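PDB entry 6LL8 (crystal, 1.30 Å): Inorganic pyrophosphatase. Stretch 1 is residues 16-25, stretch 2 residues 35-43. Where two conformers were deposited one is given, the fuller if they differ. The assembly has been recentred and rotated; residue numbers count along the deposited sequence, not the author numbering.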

ATOM      1  N   SER A  16       2.014   5.409  -1.598  1.00  7.58           N
ATOM      2  CA  SER A  16       1.136   6.502  -1.165  1.00  7.36           C
ATOM      3  C   SER A  16       1.929   7.778  -0.894  1.00  8.38           C
ATOM      4  O   SER A  16       1.413   8.870  -1.156  1.00  9.97           O
ATOM      5  CB  SER A  16       0.335   6.098   0.056  1.00  8.49           C
ATOM      6  OG  SER A  16      -0.828   5.356  -0.270  1.00  8.25           O
ATOM      7  N   ILE A  17       3.090   7.688  -0.276  1.00  7.82           N
ATOM      8  CA  ILE A  17       3.897   8.883   0.070  1.00  8.00           C
ATOM      9  C   ILE A  17       4.557   9.419  -1.184  1.00  7.86           C
ATOM     10  O   ILE A  17       4.463  10.616  -1.512  1.00  8.55           O
ATOM     11  CB  ILE A  17       4.913   8.557   1.169  1.00  8.12           C
ATOM     12  CG1 ILE A  17       4.197   8.175   2.460  1.00  8.31           C
ATOM     13  CG2 ILE A  17       5.899   9.688   1.342  1.00  9.27           C
ATOM     14  CD1 ILE A  17       3.351   9.257   3.101  1.00  9.32           C
ATOM     15  N   CYS A  18       5.295   8.568  -1.873  1.00  7.98           N
ATOM     16  CA  CYS A  18       6.058   8.995  -3.058  1.00  8.41           C
ATOM     17  C   CYS A  18       5.117   9.430  -4.154  1.00  8.01           C
ATOM     18  O   CYS A  18       5.421  10.372  -4.890  1.00  8.43           O
ATOM     19  CB  CYS A  18       6.998   7.890  -3.520  1.00  8.77           C
ATOM     20  SG  CYS A  18       8.245   7.463  -2.256  1.00 11.06           S
ATOM     21  N   GLY A  19       4.008   8.719  -4.298  1.00  7.90           N
ATOM     22  CA  GLY A  19       3.023   9.131  -5.300  1.00  7.98           C
ATOM     23  C   GLY A  19       2.387  10.464  -5.007  1.00  7.80           C
ATOM     24  O   GLY A  19       2.162  11.261  -5.927  1.00  8.51           O
ATOM     25  N   ALA A  20       2.122  10.763  -3.746  1.00  7.95           N
ATOM     26  CA  ALA A  20       1.587  12.102  -3.403  1.00  8.28           C
ATOM     27  C   ALA A  20       2.607  13.182  -3.792  1.00  8.04           C
ATOM     28  O   ALA A  20       2.222  14.213  -4.366  1.00  8.82           O
ATOM     29  CB  ALA A  20       1.238  12.168  -1.953  1.00  9.21           C
ATOM     30  N   ILE A  21       3.870  12.968  -3.484  1.00  7.87           N
ATOM     31  CA  ILE A  21       4.935  13.945  -3.828  1.00  8.53           C
ATOM     32  C   ILE A  21       5.000  14.076  -5.346  1.00  8.20           C
ATOM     33  O   ILE A  21       5.041  15.194  -5.880  1.00  8.76           O
ATOM     34  CB  ILE A  21       6.279  13.500  -3.247  1.00  8.68           C
ATOM     35  CG1 ILE A  21       6.255  13.547  -1.721  1.00  9.33           C
ATOM     36  CG2 ILE A  21       7.400  14.368  -3.800  1.00  8.90           C
ATOM     37  CD1 ILE A  21       7.461  12.923  -1.054  1.00 10.34           C
ATOM     38  N   ALA A  22       5.043  12.958  -6.051  1.00  7.79           N
ATOM     39  CA  ALA A  22       5.237  12.972  -7.508  1.00  8.19           C
ATOM     40  C   ALA A  22       4.041  13.611  -8.210  1.00  8.02           C
ATOM     41  O   ALA A  22       4.226  14.408  -9.161  1.00  8.60           O
ATOM     42  CB  ALA A  22       5.467  11.566  -8.000  1.00  8.67           C
ATOM     43  N   LEU A  23       2.818  13.295  -7.808  1.00  7.60           N
ATOM     44  CA  LEU A  23       1.647  13.879  -8.472  1.00  7.78           C
ATOM     45  C   LEU A  23       1.498  15.331  -8.080  1.00  8.01           C
ATOM     46  O   LEU A  23       1.132  16.147  -8.945  1.00  9.02           O
ATOM     47  CB  LEU A  23       0.399  13.073  -8.172  1.00  8.44           C
ATOM     48  CG  LEU A  23      -0.883  13.614  -8.791  1.00  8.33           C
ATOM     49  CD1 LEU A  23      -0.795  13.812 -10.281  1.00  9.29           C
ATOM     50  CD2 LEU A  23      -2.065  12.718  -8.436  1.00  9.85           C
ATOM     51  N   ALA A  24       1.765  15.722  -6.831  1.00  8.14           N
ATOM     52  CA  ALA A  24       1.686  17.161  -6.494  1.00  8.40           C
ATOM     53  C   ALA A  24       2.659  17.950  -7.367  1.00  8.44           C
ATOM     54  O   ALA A  24       2.328  19.055  -7.830  1.00  9.34           O
ATOM     55  CB  ALA A  24       1.949  17.400  -5.036  1.00  9.05           C
ATOM     56  N   TYR A  25       3.861  17.444  -7.586  1.00  8.31           N
ATOM     57  CA  TYR A  25       4.842  18.163  -8.426  1.00  8.55           C
ATOM     58  C   TYR A  25       4.259  18.339  -9.814  1.00  9.20           C
ATOM     59  O   TYR A  25       4.310  19.428 -10.407  1.00  9.98           O
ATOM     60  CB  TYR A  25       6.166  17.414  -8.456  1.00  9.50           C
ATOM     61  CG  TYR A  25       7.183  18.083  -9.359  1.00  9.81           C
ATOM     62  CD1 TYR A  25       7.945  19.144  -8.925  1.00 11.65           C
ATOM     63  CD2 TYR A  25       7.321  17.690 -10.666  1.00 10.95           C
ATOM     64  CE1 TYR A  25       8.840  19.743  -9.792  1.00 13.28           C
ATOM     65  CE2 TYR A  25       8.169  18.308 -11.563  1.00 11.91           C
ATOM     66  CZ  TYR A  25       8.950  19.339 -11.110  1.00 12.45           C
ATOM     67  OH  TYR A  25       9.825  19.978 -11.974  1.00 15.54           O
ATOM     68  N   ILE A  35      -0.737  20.339  -3.061  1.00  8.30           N
ATOM     69  CA  ILE A  35       0.082  20.076  -1.858  1.00  9.33           C
ATOM     70  C   ILE A  35       0.032  18.570  -1.617  1.00  8.40           C
ATOM     71  O   ILE A  35      -1.049  18.003  -1.486  1.00  9.03           O
ATOM     72  CB  ILE A  35      -0.442  20.844  -0.638  1.00  9.34           C
ATOM     73  CG1 ILE A  35      -0.385  22.348  -0.882  1.00 11.35           C
ATOM     74  CG2 ILE A  35       0.333  20.449   0.608  1.00 10.35           C
ATOM     75  CD1 ILE A  35      -1.183  23.147   0.100  1.00 13.29           C
ATOM     76  N   ALA A  36       1.189  17.935  -1.476  1.00  8.19           N
ATOM     77  CA  ALA A  36       1.280  16.532  -1.043  1.00  8.47           C
ATOM     78  C   ALA A  36       1.008  16.414   0.446  1.00  8.88           C
ATOM     79  O   ALA A  36       1.504  17.232   1.244  1.00  9.63           O
ATOM     80  CB  ALA A  36       2.624  15.960  -1.359  1.00  9.30           C
ATOM     81  N   ALA A  37       0.257  15.418   0.854  1.00  8.56           N
ATOM     82  CA  ALA A  37      -0.043  15.214   2.263  1.00  8.76           C
ATOM     83  C   ALA A  37       0.023  13.732   2.603  1.00  8.30           C
ATOM     84  O   ALA A  37       0.098  12.865   1.717  1.00  9.18           O
ATOM     85  CB  ALA A  37      -1.367  15.822   2.631  1.00 10.09           C
ATOM     86  N   ARG A  38      -0.046  13.456   3.890  1.00  9.03           N
ATOM     87  CA  ARG A  38      -0.047  12.094   4.421  1.00  9.10           C
ATOM     88  C   ARG A  38      -0.999  11.993   5.614  1.00  8.92           C
ATOM     89  O   ARG A  38      -1.141  12.955   6.374  1.00 10.02           O
ATOM     90  CB  ARG A  38       1.341  11.626   4.820  1.00  9.50           C
ATOM     91  CG  ARG A  38       2.000  12.436   5.924  1.00  9.54           C
ATOM     92  CD  ARG A  38       3.456  12.055   6.111  1.00 10.68           C
ATOM     93  NE  ARG A  38       4.139  13.005   6.967  1.00 11.69           N
ATOM     94  CZ  ARG A  38       4.315  12.918   8.272  1.00 12.32           C
ATOM     95  NH1 ARG A  38       3.900  11.879   8.956  1.00 14.51           N
ATOM     96  NH2 ARG A  38       4.974  13.887   8.879  1.00 14.76           N
ATOM     97  N   LEU A  39      -1.560  10.812   5.796  1.00  9.17           N
ATOM     98  CA  LEU A  39      -2.515  10.508   6.886  1.00  9.76           C
ATOM     99  C   LEU A  39      -1.860   9.807   8.060  1.00 11.05           C
ATOM    100  O   LEU A  39      -2.572   9.464   8.994  1.00 13.44           O
ATOM    101  CB  LEU A  39      -3.623   9.636   6.340  1.00 10.01           C
ATOM    102  CG  LEU A  39      -4.611  10.325   5.429  1.00 11.51           C
ATOM    103  CD1 LEU A  39      -5.540   9.349   4.703  1.00 11.15           C
ATOM    104  CD2 LEU A  39      -5.449  11.326   6.212  1.00 17.63           C
ATOM    105  N   GLY A  40      -0.568   9.571   8.020  1.00 10.45           N
ATOM    106  CA  GLY A  40       0.125   8.874   9.101  1.00 11.44           C
ATOM    107  C   GLY A  40       1.607   9.091   9.003  1.00 10.98           C
ATOM    108  O   GLY A  40       2.089   9.767   8.100  1.00 10.91           O
ATOM    109  N   GLU A  41       2.310   8.487   9.941  1.00 11.84           N
ATOM    110  CA  GLU A  41       3.776   8.469   9.970  1.00 12.18           C
ATOM    111  C   GLU A  41       4.313   7.589   8.853  1.00 11.09           C
ATOM    112  O   GLU A  41       3.606   6.776   8.269  1.00 12.80           O
ATOM    113  CB  GLU A  41       4.270   7.973  11.328  1.00 15.30           C
ATOM    114  CG  GLU A  41       3.790   8.846  12.482  1.00 21.14           C
ATOM    115  CD  GLU A  41       4.160  10.338  12.655  1.00 29.54           C
ATOM    116  OE1 GLU A  41       4.785  11.028  11.780  1.00 36.87           O
ATOM    117  OE2 GLU A  41       3.784  10.858  13.723  1.00 42.07           O
ATOM    118  N   LEU A  42       5.565   7.833   8.528  1.00 11.53           N
ATOM    119  CA  LEU A  42       6.266   7.018   7.527  0.50 10.87           C
ATOM    120  C   LEU A  42       6.776   5.714   8.126  1.00 10.90           C
ATOM    121  O   LEU A  42       7.219   5.668   9.264  1.00 12.36           O
ATOM    122  CB  LEU A  42       7.423   7.807   6.933  0.50 11.25           C
ATOM    123  CG  LEU A  42       7.066   8.570   5.668  0.50 12.77           C
ATOM    124  CD1 LEU A  42       5.984   9.600   5.950  0.50 13.44           C
ATOM    125  CD2 LEU A  42       8.335   9.197   5.112  0.50 13.29           C
ATOM    126  N   SER A  43       6.716   4.676   7.314  1.00 10.47           N
ATOM    127  CA  SER A  43       7.414   3.428   7.613  1.00 10.85           C
ATOM    128  C   SER A  43       8.923   3.632   7.526  1.00 10.20           C
ATOM    129  O   SER A  43       9.404   4.572   6.875  1.00 10.54           O
ATOM    130  CB  SER A  43       7.011   2.353   6.646  1.00 11.51           C
ATOM    131  OG  SER A  43       7.554   2.651   5.363  1.00 12.60           O
TER
HETATM  132  O   HOH W   1       0.044  10.167   1.121  1.00  9.62           O

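What joins the two stretches where the helix enters, at Ser16 and Ile17? Ser16 makes no direct contact with stretch 2, but its carbonyl takes part in a water link: water 1 lies 3.0 Å from Ser16 O and 2.8 Å from Ala37 O, within hydrogen-bonding reach of both. No direct hydrogen bond crosses between the stretches, but this water provides a polar link. Ile17 adds the apolar part. Its CA-to-CB bond points sideways, yet with chi1 and chi2 both m the chain reaches across, and Ile17 CD1 comes to 3.6 Å from Arg38 CB and 3.9 Å from Leu42 CD1. Leu42 does likewise: its CA-to-CB bond points sideways while its end comes nearer. A long, branched side chain suits a place where the backbones stand well apart, the CA atoms of Ile17 and Arg38 being 6.7 Å from each other.

How can Arg38 belong to an apolar contact? It offers Ile17 the start of its side chain, which points toward the helix, while the end leads away. There Arg38 NH1 donates to Gly40 O at 2.9 Å and, in a salt bridge, to Glu41 OE1 at 3.1 Å. NH1 thus finds partners within stretch 2, and NE is satisfied elsewhere in the structure; the methylene carbon CB packs on the isoleucine.

Why are the residues so small where helix and strand come closest? At Ala20 the CA atom lies 5.0 Å from Ala36 CA, and both CA-to-CB bonds point toward the opposite stretch. The two methyls meet with Ala20 CB 4.1 Å from Ala36 CB, while Ala36 CB also sits 3.5 Å from Ala20 O. That oxygen, Ala20 O, already accepts the helical hydrogen bond from Ala24 N, at 2.9 Å, so the methyl lies against a carbonyl engaged in its own helix. Ala20 CB also packs 3.9 Å from Ala37 O. With so little space between the backbones, single methyl groups make close packing possible.

What does the rest of the helix add? Ile21 points its CA-to-CB bond away and contributes modestly: Ile21 N lies 3.9 Å from Ala36 CB, and Ile21 CG1 is 4.4 Å from that same methyl. Ala24, one turn after Ala20, again points toward the strand, placing Ala24 CB 3.7 Å from Ala36 N and 4.0 Å from Ala36 CB. Ala36 CB therefore packs against Ala20, Ile21 and Ala24. The strand runs nearly antiparallel to the helix, at 167°, and the stretches together bury 298 Å², a modest contact in which Ile17 and Ala36 have the largest covered areas; Ile17, Ala20 and Ala24 are all buried in the assembly.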